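Local coordinates for 3-deoxy-manno-octulosonate cytidylyltransferase (Escherichia coli, PDB 1H7E), which catalyses the transfer of CMP from CTP to the eight-carbon sugar KDO, activating it for incorporation into bacterial lipopolysaccharide, at residues V4-A9 / Y92-G97; I67-D72 / L80-H85; M101-D106 / A218-G223; H127-A132 / Y169-G174. One frame throughout, in Å; residues are numbered along the deposited sequence.

Contact 1 of 4, residues V4-A9 / Y92-G97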
loop_
_atom_site.group_PDB
_atom_site.type_symbol
_atom_site.label_atom_id
_atom_site.label_comp_id
_atom_site.label_asym_id
_atom_site.label_seq_id
_atom_site.Cartn_x
_atom_site.Cartn_y
_atom_site.Cartn_z
ATOM N N VAL A 4 -28.715 -3.413 0.947
ATOM C CA VAL A 4 -29.388 -2.209 1.421
ATOM C C VAL A 4 -28.410 -1.034 1.406
ATOM O O VAL A 4 -27.191 -1.211 1.485
ATOM C CB VAL A 4 -29.997 -2.354 2.852
ATOM C CG1 VAL A 4 -30.917 -3.593 2.920
ATOM C CG2 VAL A 4 -28.917 -2.408 3.897
ATOM N N ILE A 5 -28.936 0.160 1.226
ATOM C CA ILE A 5 -28.107 1.353 1.235
ATOM C C ILE A 5 -28.367 2.084 2.533
ATOM O O ILE A 5 -29.519 2.278 2.915
ATOM C CB ILE A 5 -28.426 2.298 0.063
ATOM C CG1 ILE A 5 -27.916 1.693 -1.240
ATOM C CG2 ILE A 5 -27.844 3.688 0.322
ATOM C CD1 ILE A 5 -28.343 2.463 -2.463
ATOM N N VAL A 6 -27.294 2.439 3.239
ATOM C CA VAL A 6 -27.406 3.174 4.492
ATOM C C VAL A 6 -26.724 4.521 4.291
ATOM O O VAL A 6 -25.586 4.591 3.810
ATOM C CB VAL A 6 -26.746 2.423 5.683
ATOM C CG1 VAL A 6 -26.832 3.266 6.941
ATOM C CG2 VAL A 6 -27.428 1.094 5.907
ATOM N N ILE A 7 -27.431 5.593 4.618
ATOM C CA ILE A 7 -26.910 6.939 4.471
ATOM C C ILE A 7 -26.741 7.575 5.848
ATOM O O ILE A 7 -27.728 7.896 6.508
ATOM C CB ILE A 7 -27.881 7.829 3.656
ATOM C CG1 ILE A 7 -28.156 7.219 2.281
ATOM C CG2 ILE A 7 -27.313 9.253 3.508
ATOM C CD1 ILE A 7 -29.384 7.810 1.613
ATOM N N PRO A 8 -25.492 7.689 6.339
ATOM C CA PRO A 8 -25.218 8.301 7.650
ATOM C C PRO A 8 -25.504 9.791 7.499
ATOM O O PRO A 8 -24.998 10.430 6.573
ATOM C CB PRO A 8 -23.709 8.087 7.825
ATOM C CG PRO A 8 -23.420 6.897 7.004
ATOM C CD PRO A 8 -24.255 7.132 5.765
ATOM N N ALA A 9 -26.310 10.355 8.385
ATOM C CA ALA A 9 -26.643 11.766 8.275
ATOM C C ALA A 9 -26.699 12.440 9.628
ATOM O O ALA A 9 -27.767 12.542 10.231
ATOM C CB ALA A 9 -27.976 11.940 7.543
ATOM N N TYR A 92 -24.140 -4.320 2.626
ATOM C CA TYR A 92 -24.496 -2.979 3.079
ATOM C C TYR A 92 -23.641 -1.971 2.339
ATOM O O TYR A 92 -22.415 -2.091 2.314
ATOM C CB TYR A 92 -24.221 -2.812 4.572
ATOM C CG TYR A 92 -25.032 -3.733 5.456
ATOM C CD1 TYR A 92 -24.634 -5.047 5.665
ATOM C CD2 TYR A 92 -26.212 -3.286 6.067
ATOM C CE1 TYR A 92 -25.395 -5.905 6.460
ATOM C CE2 TYR A 92 -26.982 -4.133 6.865
ATOM C CZ TYR A 92 -26.569 -5.436 7.054
ATOM O OH TYR A 92 -27.309 -6.295 7.837
ATOM N N ILE A 93 -24.283 -0.976 1.749
ATOM C CA ILE A 93 -23.583 0.074 1.014
ATOM C C ILE A 93 -23.698 1.324 1.860
ATOM O O ILE A 93 -24.793 1.715 2.281
ATOM C CB ILE A 93 -24.215 0.308 -0.368
ATOM C CG1 ILE A 93 -24.009 -0.925 -1.235
ATOM C CG2 ILE A 93 -23.612 1.556 -1.043
ATOM C CD1 ILE A 93 -24.886 -0.945 -2.450
ATOM N N ASN A 94 -22.561 1.940 2.144
ATOM C CA ASN A 94 -22.539 3.140 2.959
ATOM C C ASN A 94 -22.272 4.326 2.043
ATOM O O ASN A 94 -21.203 4.411 1.448
ATOM C CB ASN A 94 -21.425 3.010 3.992
ATOM C CG ASN A 94 -21.647 3.873 5.211
ATOM O OD1 ASN A 94 -22.732 3.864 5.804
ATOM N ND2 ASN A 94 -20.602 4.592 5.629
ATOM N N LEU A 95 -23.280 5.176 1.864
ATOM C CA LEU A 95 -23.192 6.383 1.039
ATOM C C LEU A 95 -23.046 7.588 1.936
ATOM O O LEU A 95 -23.664 7.645 2.987
ATOM C CB LEU A 95 -24.490 6.616 0.277
ATOM C CG LEU A 95 -24.828 5.861 -0.988
ATOM C CD1 LEU A 95 -25.994 6.593 -1.652
ATOM C CD2 LEU A 95 -23.639 5.849 -1.918
ATOM N N GLN A 96 -22.326 8.604 1.485
ATOM C CA GLN A 96 -22.178 9.816 2.291
ATOM C C GLN A 96 -23.407 10.733 2.161
ATOM O O GLN A 96 -23.898 10.975 1.060
ATOM C CB GLN A 96 -20.884 10.542 1.920
ATOM C CG GLN A 96 -19.631 9.730 2.271
ATOM C CD GLN A 96 -19.740 9.065 3.648
ATOM O OE1 GLN A 96 -19.809 9.747 4.676
ATOM N NE2 GLN A 96 -19.800 7.729 3.665
ATOM N N GLY A 97 -23.904 11.220 3.293
ATOM C CA GLY A 97 -25.082 12.064 3.288
ATOM C C GLY A 97 -24.853 13.471 2.784
ATOM O O GLY A 97 -25.805 14.259 2.712
#

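Contact 2 of 4, residues I67-D72 / L80-H85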
loop_
_atom_site.group_PDB
_atom_site.type_symbol
_atom_site.label_atom_id
_atom_site.label_comp_id
_atom_site.label_asym_id
_atom_site.label_seq_id
_atom_site.Cartn_x
_atom_site.Cartn_y
_atom_site.Cartn_z
ATOM N N ILE A 67 -33.390 5.561 11.031
ATOM C CA ILE A 67 -33.141 4.701 12.179
ATOM C C ILE A 67 -32.210 5.487 13.084
ATOM O O ILE A 67 -31.216 6.054 12.623
ATOM C CB ILE A 67 -32.535 3.333 11.771
ATOM C CG1 ILE A 67 -32.187 2.514 13.016
ATOM C CG2 ILE A 67 -31.321 3.530 10.867
ATOM C CD1 ILE A 67 -31.911 1.079 12.733
ATOM N N MET A 68 -32.620 5.646 14.339
ATOM C CA MET A 68 -31.830 6.369 15.314
ATOM C C MET A 68 -30.701 5.471 15.788
ATOM O O MET A 68 -30.883 4.269 16.016
ATOM C CB MET A 68 -32.692 6.801 16.495
ATOM C CG MET A 68 -33.599 7.982 16.208
ATOM S SD MET A 68 -32.718 9.553 16.123
ATOM C CE MET A 68 -32.295 9.841 17.857
ATOM N N THR A 69 -29.526 6.069 15.916
ATOM C CA THR A 69 -28.337 5.345 16.338
ATOM C C THR A 69 -27.708 6.128 17.479
ATOM O O THR A 69 -28.149 7.228 17.782
ATOM C CB THR A 69 -27.327 5.203 15.154
ATOM O OG1 THR A 69 -27.008 6.499 14.630
ATOM C CG2 THR A 69 -27.921 4.358 14.027
ATOM N N ARG A 70 -26.718 5.550 18.146
ATOM C CA ARG A 70 -26.054 6.246 19.242
ATOM C C ARG A 70 -25.242 7.444 18.745
ATOM O O ARG A 70 -24.782 7.465 17.599
ATOM C CB ARG A 70 -25.152 5.288 20.017
ATOM C CG ARG A 70 -25.930 4.208 20.739
ATOM C CD ARG A 70 -25.063 3.478 21.736
ATOM N NE ARG A 70 -23.968 2.778 21.077
ATOM C CZ ARG A 70 -24.064 1.557 20.556
ATOM N NH1 ARG A 70 -25.214 0.888 20.612
ATOM N NH2 ARG A 70 -23.007 0.997 19.983
ATOM N N ASN A 71 -25.123 8.469 19.588
ATOM C CA ASN A 71 -24.354 9.665 19.241
ATOM C C ASN A 71 -22.894 9.531 19.685
ATOM O O ASN A 71 -22.037 10.311 19.252
ATOM C CB ASN A 71 -24.995 10.930 19.840
ATOM C CG ASN A 71 -25.328 10.782 21.325
ATOM O OD1 ASN A 71 -26.501 10.765 21.706
ATOM N ND2 ASN A 71 -24.299 10.685 22.165
ATOM N N ASP A 72 -22.628 8.515 20.515
ATOM C CA ASP A 72 -21.294 8.215 21.054
ATOM C C ASP A 72 -20.372 7.437 20.095
ATOM O O ASP A 72 -19.305 6.969 20.499
ATOM C CB ASP A 72 -21.416 7.453 22.391
ATOM C CG ASP A 72 -22.183 6.122 22.264
ATOM O OD1 ASP A 72 -21.855 5.286 21.394
ATOM O OD2 ASP A 72 -23.114 5.894 23.065
ATOM N N LEU A 80 -22.602 2.084 11.265
ATOM C CA LEU A 80 -23.139 1.080 10.340
ATOM C C LEU A 80 -23.260 -0.297 11.030
ATOM O O LEU A 80 -24.140 -1.081 10.684
ATOM C CB LEU A 80 -22.257 0.979 9.076
ATOM C CG LEU A 80 -22.674 0.081 7.906
ATOM C CD1 LEU A 80 -23.982 0.548 7.319
ATOM C CD2 LEU A 80 -21.606 0.122 6.839
ATOM N N VAL A 81 -22.368 -0.597 11.979
ATOM C CA VAL A 81 -22.407 -1.871 12.714
ATOM C C VAL A 81 -23.695 -1.935 13.561
ATOM O O VAL A 81 -24.379 -2.968 13.612
ATOM C CB VAL A 81 -21.129 -2.059 13.604
ATOM C CG1 VAL A 81 -21.297 -3.212 14.584
ATOM C CG2 VAL A 81 -19.917 -2.346 12.711
ATOM N N GLU A 82 -24.045 -0.814 14.181
ATOM C CA GLU A 82 -25.265 -0.758 14.964
ATOM C C GLU A 82 -26.482 -0.969 14.052
ATOM O O GLU A 82 -27.414 -1.677 14.428
ATOM C CB GLU A 82 -25.410 0.566 15.700
ATOM C CG GLU A 82 -26.663 0.595 16.562
ATOM C CD GLU A 82 -26.968 1.948 17.170
ATOM O OE1 GLU A 82 -26.176 2.900 16.990
ATOM O OE2 GLU A 82 -28.018 2.066 17.845
ATOM N N VAL A 83 -26.482 -0.350 12.871
ATOM C CA VAL A 83 -27.593 -0.509 11.939
ATOM C C VAL A 83 -27.698 -1.959 11.473
ATOM O O VAL A 83 -28.800 -2.501 11.324
ATOM C CB VAL A 83 -27.442 0.416 10.683
ATOM C CG1 VAL A 83 -28.506 0.067 9.630
ATOM C CG2 VAL A 83 -27.564 1.875 11.093
ATOM N N MET A 84 -26.546 -2.582 11.238
ATOM C CA MET A 84 -26.476 -3.961 10.759
ATOM C C MET A 84 -27.220 -4.972 11.646
ATOM O O MET A 84 -27.831 -5.906 11.142
ATOM C CB MET A 84 -25.006 -4.376 10.585
ATOM C CG MET A 84 -24.765 -5.831 10.178
ATOM S SD MET A 84 -24.618 -6.956 11.595
ATOM C CE MET A 84 -23.220 -6.209 12.518
ATOM N N HIS A 85 -27.135 -4.799 12.959
ATOM C CA HIS A 85 -27.823 -5.710 13.886
ATOM C C HIS A 85 -29.344 -5.666 13.772
ATOM O O HIS A 85 -30.016 -6.676 13.998
ATOM C CB HIS A 85 -27.437 -5.395 15.316
ATOM C CG HIS A 85 -26.066 -5.851 15.668
ATOM N ND1 HIS A 85 -25.678 -7.170 15.582
ATOM C CD2 HIS A 85 -24.992 -5.166 16.119
ATOM C CE1 HIS A 85 -24.417 -7.276 15.966
ATOM N NE2 HIS A 85 -23.978 -6.075 16.297
HETATM O O HOH W 1 -30.300 1.186 16.163
#

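Contact 3 of 4, residues M101-D106 / A218-G223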
loop_
_atom_site.group_PDB
_atom_site.type_symbol
_atom_site.label_atom_id
_atom_site.label_comp_id
_atom_site.label_asym_id
_atom_site.label_seq_id
_atom_site.Cartn_x
_atom_site.Cartn_y
_atom_site.Cartn_z
ATOM N N MET A 101 -24.672 14.852 -5.485
ATOM C CA MET A 101 -24.499 14.608 -6.912
ATOM C C MET A 101 -24.041 13.204 -7.285
ATOM O O MET A 101 -23.604 12.961 -8.412
ATOM C CB MET A 101 -23.592 15.672 -7.531
ATOM C CG MET A 101 -24.195 17.073 -7.420
ATOM S SD MET A 101 -23.566 18.197 -8.651
ATOM C CE MET A 101 -24.177 17.378 -10.183
ATOM N N ILE A 102 -24.184 12.283 -6.335
ATOM C CA ILE A 102 -23.832 10.884 -6.516
ATOM C C ILE A 102 -24.544 10.322 -7.759
ATOM O O ILE A 102 -25.708 10.630 -7.998
ATOM C CB ILE A 102 -24.247 10.070 -5.235
ATOM C CG1 ILE A 102 -24.020 8.576 -5.433
ATOM C CG2 ILE A 102 -25.723 10.274 -4.899
ATOM C CD1 ILE A 102 -22.579 8.221 -5.607
ATOM N N ARG A 103 -23.826 9.571 -8.590
ATOM C CA ARG A 103 -24.429 8.961 -9.774
ATOM C C ARG A 103 -24.874 7.537 -9.463
ATOM O O ARG A 103 -24.057 6.700 -9.110
ATOM C CB ARG A 103 -23.442 8.890 -10.943
ATOM C CG ARG A 103 -23.078 10.221 -11.580
ATOM C CD ARG A 103 -22.192 9.984 -12.811
ATOM N NE ARG A 103 -20.912 9.380 -12.436
ATOM C CZ ARG A 103 -19.770 10.050 -12.289
ATOM N NH1 ARG A 103 -19.717 11.366 -12.498
ATOM N NH2 ARG A 103 -18.696 9.410 -11.858
ATOM N N PRO A 104 -26.180 7.242 -9.604
ATOM C CA PRO A 104 -26.714 5.902 -9.339
ATOM C C PRO A 104 -25.946 4.774 -10.022
ATOM O O PRO A 104 -25.789 3.685 -9.451
ATOM C CB PRO A 104 -28.140 6.004 -9.879
ATOM C CG PRO A 104 -28.516 7.403 -9.499
ATOM C CD PRO A 104 -27.275 8.199 -9.869
ATOM N N ARG A 105 -25.465 5.030 -11.237
ATOM C CA ARG A 105 -24.717 4.027 -12.003
ATOM C C ARG A 105 -23.410 3.615 -11.320
ATOM O O ARG A 105 -22.981 2.473 -11.435
ATOM C CB ARG A 105 -24.436 4.542 -13.425
ATOM C CG ARG A 105 -25.099 3.727 -14.570
ATOM C CD ARG A 105 -26.620 3.440 -14.372
ATOM N NE ARG A 105 -27.479 4.634 -14.391
ATOM C CZ ARG A 105 -28.646 4.742 -13.749
ATOM N NH1 ARG A 105 -29.119 3.731 -13.027
ATOM N NH2 ARG A 105 -29.331 5.878 -13.798
ATOM N N ASP A 106 -22.793 4.535 -10.588
ATOM C CA ASP A 106 -21.542 4.223 -9.884
ATOM C C ASP A 106 -21.787 3.264 -8.727
ATOM O O ASP A 106 -20.943 2.408 -8.434
ATOM C CB ASP A 106 -20.868 5.493 -9.354
ATOM C CG ASP A 106 -20.338 6.385 -10.462
ATOM O OD1 ASP A 106 -20.249 5.936 -11.628
ATOM O OD2 ASP A 106 -20.013 7.545 -10.146
ATOM N N ALA A 218 -15.724 7.472 -13.536
ATOM C CA ALA A 218 -15.390 8.807 -14.059
ATOM C C ALA A 218 -15.326 9.835 -12.914
ATOM O O ALA A 218 -15.842 9.574 -11.824
ATOM C CB ALA A 218 -16.419 9.225 -15.089
ATOM N N ALA A 219 -14.665 10.975 -13.141
ATOM C CA ALA A 219 -14.564 12.012 -12.111
ATOM C C ALA A 219 -15.973 12.337 -11.608
ATOM O O ALA A 219 -16.881 12.579 -12.403
ATOM C CB ALA A 219 -13.889 13.270 -12.670
ATOM N N THR A 220 -16.162 12.289 -10.294
ATOM C CA THR A 220 -17.465 12.547 -9.697
ATOM C C THR A 220 -17.763 14.039 -9.571
ATOM O O THR A 220 -16.933 14.879 -9.933
ATOM C CB THR A 220 -17.590 11.860 -8.311
ATOM O OG1 THR A 220 -16.556 12.341 -7.444
ATOM C CG2 THR A 220 -17.480 10.329 -8.443
ATOM N N GLY A 221 -18.972 14.355 -9.104
ATOM C CA GLY A 221 -19.381 15.740 -8.923
ATOM C C GLY A 221 -18.842 16.302 -7.622
ATOM O O GLY A 221 -18.500 15.537 -6.720
ATOM N N PRO A 222 -18.740 17.635 -7.488
ATOM C CA PRO A 222 -18.226 18.220 -6.245
ATOM C C PRO A 222 -19.141 17.974 -5.029
ATOM O O PRO A 222 -20.339 18.280 -5.056
ATOM C CB PRO A 222 -18.088 19.706 -6.604
ATOM C CG PRO A 222 -19.186 19.917 -7.602
ATOM C CD PRO A 222 -19.062 18.687 -8.471
ATOM N N GLY A 223 -18.585 17.306 -4.017
ATOM C CA GLY A 223 -19.326 17.031 -2.797
ATOM C C GLY A 223 -19.405 18.318 -1.993
ATOM O O GLY A 223 -18.517 19.170 -2.096
HETATM O O HOH W 2 -21.662 15.227 -4.717
HETATM O O HOH W 3 -20.694 12.028 -9.609
HETATM O O HOH W 4 -18.576 6.927 -13.817
#

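Contact 4 of 4, residues H127-A132 / Y169-G174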
loop_
_atom_site.group_PDB
_atom_site.type_symbol
_atom_site.label_atom_id
_atom_site.label_comp_id
_atom_site.label_asym_id
_atom_site.label_seq_id
_atom_site.Cartn_x
_atom_site.Cartn_y
_atom_site.Cartn_z
ATOM N N HIS A 127 -11.349 7.464 -8.806
ATOM C CA HIS A 127 -11.339 8.057 -10.153
ATOM C C HIS A 127 -9.984 8.747 -10.370
ATOM O O HIS A 127 -9.298 9.093 -9.402
ATOM C CB HIS A 127 -12.526 9.006 -10.421
ATOM C CG HIS A 127 -12.503 10.288 -9.641
ATOM N ND1 HIS A 127 -11.686 11.349 -9.965
ATOM C CD2 HIS A 127 -13.242 10.701 -8.583
ATOM C CE1 HIS A 127 -11.919 12.356 -9.140
ATOM N NE2 HIS A 127 -12.861 11.988 -8.291
ATOM N N ALA A 128 -9.567 8.854 -11.628
ATOM C CA ALA A 128 -8.283 9.480 -11.964
ATOM C C ALA A 128 -8.230 10.967 -11.649
ATOM O O ALA A 128 -9.234 11.675 -11.770
ATOM C CB ALA A 128 -7.960 9.253 -13.438
ATOM N N ILE A 129 -7.082 11.418 -11.144
ATOM C CA ILE A 129 -6.862 12.826 -10.852
ATOM C C ILE A 129 -5.457 13.192 -11.356
ATOM O O ILE A 129 -4.631 12.319 -11.589
ATOM C CB ILE A 129 -6.984 13.189 -9.339
ATOM C CG1 ILE A 129 -6.106 12.274 -8.489
ATOM C CG2 ILE A 129 -8.456 13.086 -8.874
ATOM C CD1 ILE A 129 -5.918 12.750 -7.080
ATOM N N SER A 130 -5.228 14.484 -11.551
ATOM C CA SER A 130 -3.941 15.008 -12.005
ATOM C C SER A 130 -2.977 15.029 -10.831
ATOM O O SER A 130 -3.403 14.972 -9.669
ATOM C CB SER A 130 -4.138 16.441 -12.494
ATOM O OG SER A 130 -4.404 17.336 -11.412
ATOM N N ALA A 131 -1.691 15.180 -11.128
ATOM C CA ALA A 131 -0.662 15.244 -10.094
ATOM C C ALA A 131 -0.857 16.445 -9.167
ATOM O O ALA A 131 -0.609 16.354 -7.964
ATOM C CB ALA A 131 0.721 15.290 -10.739
ATOM N N ALA A 132 -1.325 17.562 -9.713
ATOM C CA ALA A 132 -1.541 18.760 -8.905
ATOM C C ALA A 132 -2.631 18.523 -7.852
ATOM O O ALA A 132 -2.497 18.967 -6.701
ATOM C CB ALA A 132 -1.898 19.932 -9.781
ATOM N N TYR A 169 -2.373 9.049 -10.886
ATOM C CA TYR A 169 -2.994 9.142 -9.574
ATOM C C TYR A 169 -4.478 8.802 -9.566
ATOM O O TYR A 169 -5.194 9.074 -10.538
ATOM C CB TYR A 169 -2.791 10.551 -8.996
ATOM C CG TYR A 169 -1.337 10.836 -8.717
ATOM C CD1 TYR A 169 -0.746 10.362 -7.553
ATOM C CD2 TYR A 169 -0.525 11.468 -9.673
ATOM C CE1 TYR A 169 0.623 10.487 -7.335
ATOM C CE2 TYR A 169 0.853 11.600 -9.468
ATOM C CZ TYR A 169 1.413 11.104 -8.295
ATOM O OH TYR A 169 2.759 11.203 -8.052
ATOM N N LEU A 170 -4.905 8.172 -8.469
ATOM C CA LEU A 170 -6.305 7.796 -8.259
ATOM C C LEU A 170 -6.776 8.372 -6.948
ATOM O O LEU A 170 -6.122 8.213 -5.928
ATOM C CB LEU A 170 -6.473 6.273 -8.194
ATOM C CG LEU A 170 -6.215 5.479 -9.469
ATOM C CD1 LEU A 170 -6.153 3.981 -9.167
ATOM C CD2 LEU A 170 -7.297 5.802 -10.512
ATOM N N LYS A 171 -7.889 9.089 -6.993
ATOM C CA LYS A 171 -8.487 9.637 -5.798
ATOM C C LYS A 171 -9.528 8.616 -5.276
ATOM O O LYS A 171 -10.338 8.072 -6.044
ATOM C CB LYS A 171 -9.203 10.940 -6.113
ATOM C CG LYS A 171 -10.039 11.464 -4.957
ATOM C CD LYS A 171 -10.771 12.734 -5.355
ATOM C CE LYS A 171 -11.503 13.317 -4.169
ATOM N NZ LYS A 171 -11.915 14.720 -4.439
ATOM N N HIS A 172 -9.509 8.387 -3.966
ATOM C CA HIS A 172 -10.449 7.477 -3.332
ATOM C C HIS A 172 -11.782 8.219 -3.124
ATOM O O HIS A 172 -11.794 9.360 -2.644
ATOM C CB HIS A 172 -9.878 7.013 -1.993
ATOM C CG HIS A 172 -10.837 6.215 -1.165
ATOM N ND1 HIS A 172 -11.612 5.198 -1.685
ATOM C CD2 HIS A 172 -11.166 6.305 0.145
ATOM C CE1 HIS A 172 -12.378 4.698 -0.731
ATOM N NE2 HIS A 172 -12.126 5.352 0.388
ATOM N N VAL A 173 -12.880 7.587 -3.558
ATOM C CA VAL A 173 -14.249 8.123 -3.408
ATOM C C VAL A 173 -14.852 7.318 -2.250
ATOM O O VAL A 173 -15.033 6.105 -2.372
ATOM C CB VAL A 173 -15.095 7.903 -4.710
ATOM C CG1 VAL A 173 -16.547 8.363 -4.485
ATOM C CG2 VAL A 173 -14.475 8.683 -5.879
ATOM N N GLY A 174 -15.159 8.013 -1.154
ATOM C CA GLY A 174 -15.655 7.415 0.080
ATOM C C GLY A 174 -16.978 6.683 0.196
ATOM O O GLY A 174 -17.690 6.863 1.184
HETATM O O HOH W 5 -13.844 13.917 -6.577
HETATM O O HOH W 6 -2.745 11.011 -13.002
#

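Contact 1 of 4, residues V4-A9 / Y92-G97
The amide V6 N gives its hydrogen to I93 O at 2.8 Å, the shortest polar bond between 4-9 and 92-97. I93 O also receives a CA-H...O contact from I5 CA, and this double grip recurs one step on, where V6 O takes the amide of L95 at 3.1 Å and the CA-H of N94. A third bond, I93 N to V4 O at 2.9 Å, completes the parallel strand pairing. V4 pairs with Y92 and V6 with N94, their side chains on one face, while I5 and I93 have theirs on the other.

Apolar packing occurs on both faces. On one, V4 CG2 packs at 3.6 Å against Y92 CD2, the two side chains lying side by side; the phenol beyond is held by V87 O. On the other, I5 CG1 meets I93 CB at 4.0 Å, while I5 CG2, anti to the backbone N, meets L95 CG at 3.9 Å.

These are adjacent parallel strands in the middle of the mixed sheet of a Rossmann-like GT-A fold. Helix 76-86 covers the V6 and N94 face through L80 and V83, and helix 29-38 covers I5 and I7 on the reverse.

Past the L95 bond the second chain leaves its strand, while I7 stays bonded to strand 45-50. At this C-terminal end of the strands, where Rossmann-like folds generally bind nucleotide, I7 CG2 rests against G97 CA at 3.6 Å. P8 CG sits 3.3 Å from N94 OD1, the amide being carried toward the proline by a CG anti to the backbone N (chi1 -156°).

Contact 2 of 4, residues I67-D72 / L80-H85
The contact of T69 and R70 with E82 is a polar clasp between a strand end and a helix: 67-72 leaves strand 65-68, outermost in the large sheet within this chain, and 80-85 belongs to helix 76-86, the next element in the chain. The carboxylate of E82 does most of the holding. Its chain runs fully extended, CG anti to the backbone N (chi1 -178°), and presents OE1 to R70 N at 2.9 Å through the syn lone pair, in a nearly straight bond (164°). H73 NE2 gives OE1 a second hydrogen bond, and T69 CB lies 3.2 Å from the same oxygen. OE2 reaches the strand through a water, which donates both to it and to M68 O.

E82 lies over one face of the R70 guanidinium, OE1 offset toward the rim, the two planes 16° apart. NH1 is 4.1 Å from E82 OE2, but no N-H points at it, so charge alone relates the two. In its own plane the group turns NE to D72 OD1, a salt bridge at 3.3 Å to a poorly ordered residue.

Beneath this polar layer V83 CG2 packs against T69 CG2 at 3.9 Å and against I67 CG2, closing the helix onto the sheet.

With two N-H donors on one oxygen, a water on the other and the charge of R70 nearby, the E82 carboxylate is probably stabilised in its ionised form.

Contact 3 of 4, residues M101-D106 / A218-G223
R103 spans two surface loops with its guanidinium, gripping the backbone carbonyls of A218 and A219 in the loop between strand 212-216 and helix 227-243. R103 itself is the N-cap residue of helix 104-116, so in this GT-A-like cytidylyltransferase fold the contact ties the start of one helix to the loop that leads into the C-terminal one.

Direct hydrogen bonds come first. NH1 reaches A219 O at 3.1 Å in a nearly straight bond (168°), and NH2 reaches A218 O at 2.9 Å. Both oxygens lie near the plane of the guanidinium, at its edge, whereas each donor stands above the plane of its carbonyl. Within the helix start, NH2 also forms a salt bridge with D106 OD2, its hydrogen bond being weak; the acid probably helps to position the group.

Van der Waals touches are few. The T220 CG2 methyl lies beside the guanidinium, 3.7 Å from R103 NH2, and M101 CB faces G221 CA at 4.4 Å, while M101 continues onto L236 of helix 227-243.

Water supplies the remaining links. One molecule donates to D106 OD1 and accepts from A218 N. Another accepts from G221 N at 2.9 Å, donates to M101 O at 3.3 Å, and sits 3.1 Å above the R103 guanidinium plane.

Contact 4 of 4, residues H127-A132 / Y169-G174
H127 and K171 form a hydrogen-bonded pair of an antiparallel strand couple, in which strand 122-129 runs beside strand 169-179 in the mixed sheet of this GT-A-like fold. H127 N bonds to K171 O at 3.0 Å and K171 N to H127 O at 2.8 Å. A128 and L170 make the non-hydrogen-bonded pair that follows, with A128 CA and Y169 O in a CA-H...O contact. Farther along, I129 N still reaches Y169 O, but a water stands in for the pair's second bond, donating to I129 O and accepting from Y169 N. Near here the first chain turns away into a short, weakly bonded helix, whose N-cap S130 bonds through OG to E133 N.

Apolar packing gathers round the residues on one face of the pair. I129 CG2 touches K171 CB at 3.6 Å, the two side chains crossing at about a right angle, and I129 CG1 meets Y169 CB at 3.8 Å. A131 CB approaches Y169 CE2 at 3.9 Å, against a ring whose hydroxyl is held by P159 O. V173 CG2 lies 3.6 Å from H127 CD2.

The imidazole of H127 is fixed by polar bonds at both nitrogens. Its CG stands between the backbone N and the carbonyl carbon (chi1 69°), and ND1 donates to A128 O of its own strand, which sets the ring's rotation. K171 runs alongside, fully extended, CB over one ring face toward the rim and CD 3.7 Å from H127 NE2; a single water in the ring plane joins H127 NE2, at 2.8 Å, to K171 NZ.

Overall arrangement
One large sheet underlies contacts 1, 2 and 4, and contact 3 adjoins contact 4 through the loop 218-223. The centre of contact 1 lies about 7 Å from the centre of the chain, and contact 2 flanks it, 12 Å away centre to centre; helix 76-86 belongs to the surroundings of both. Contacts 3 and 4 form a second pair, 13 Å apart centre to centre, where H127 lies against A218, A219 and T220. Q96 NE2 bonds weakly to G174 O, joining contact 1 to contact 4, while contacts 2 and 4 stand 31 Å apart between centres. This is the apo-enzyme; by analogy with related transferases, CTP probably binds near the loops that follow the strands of contact 1.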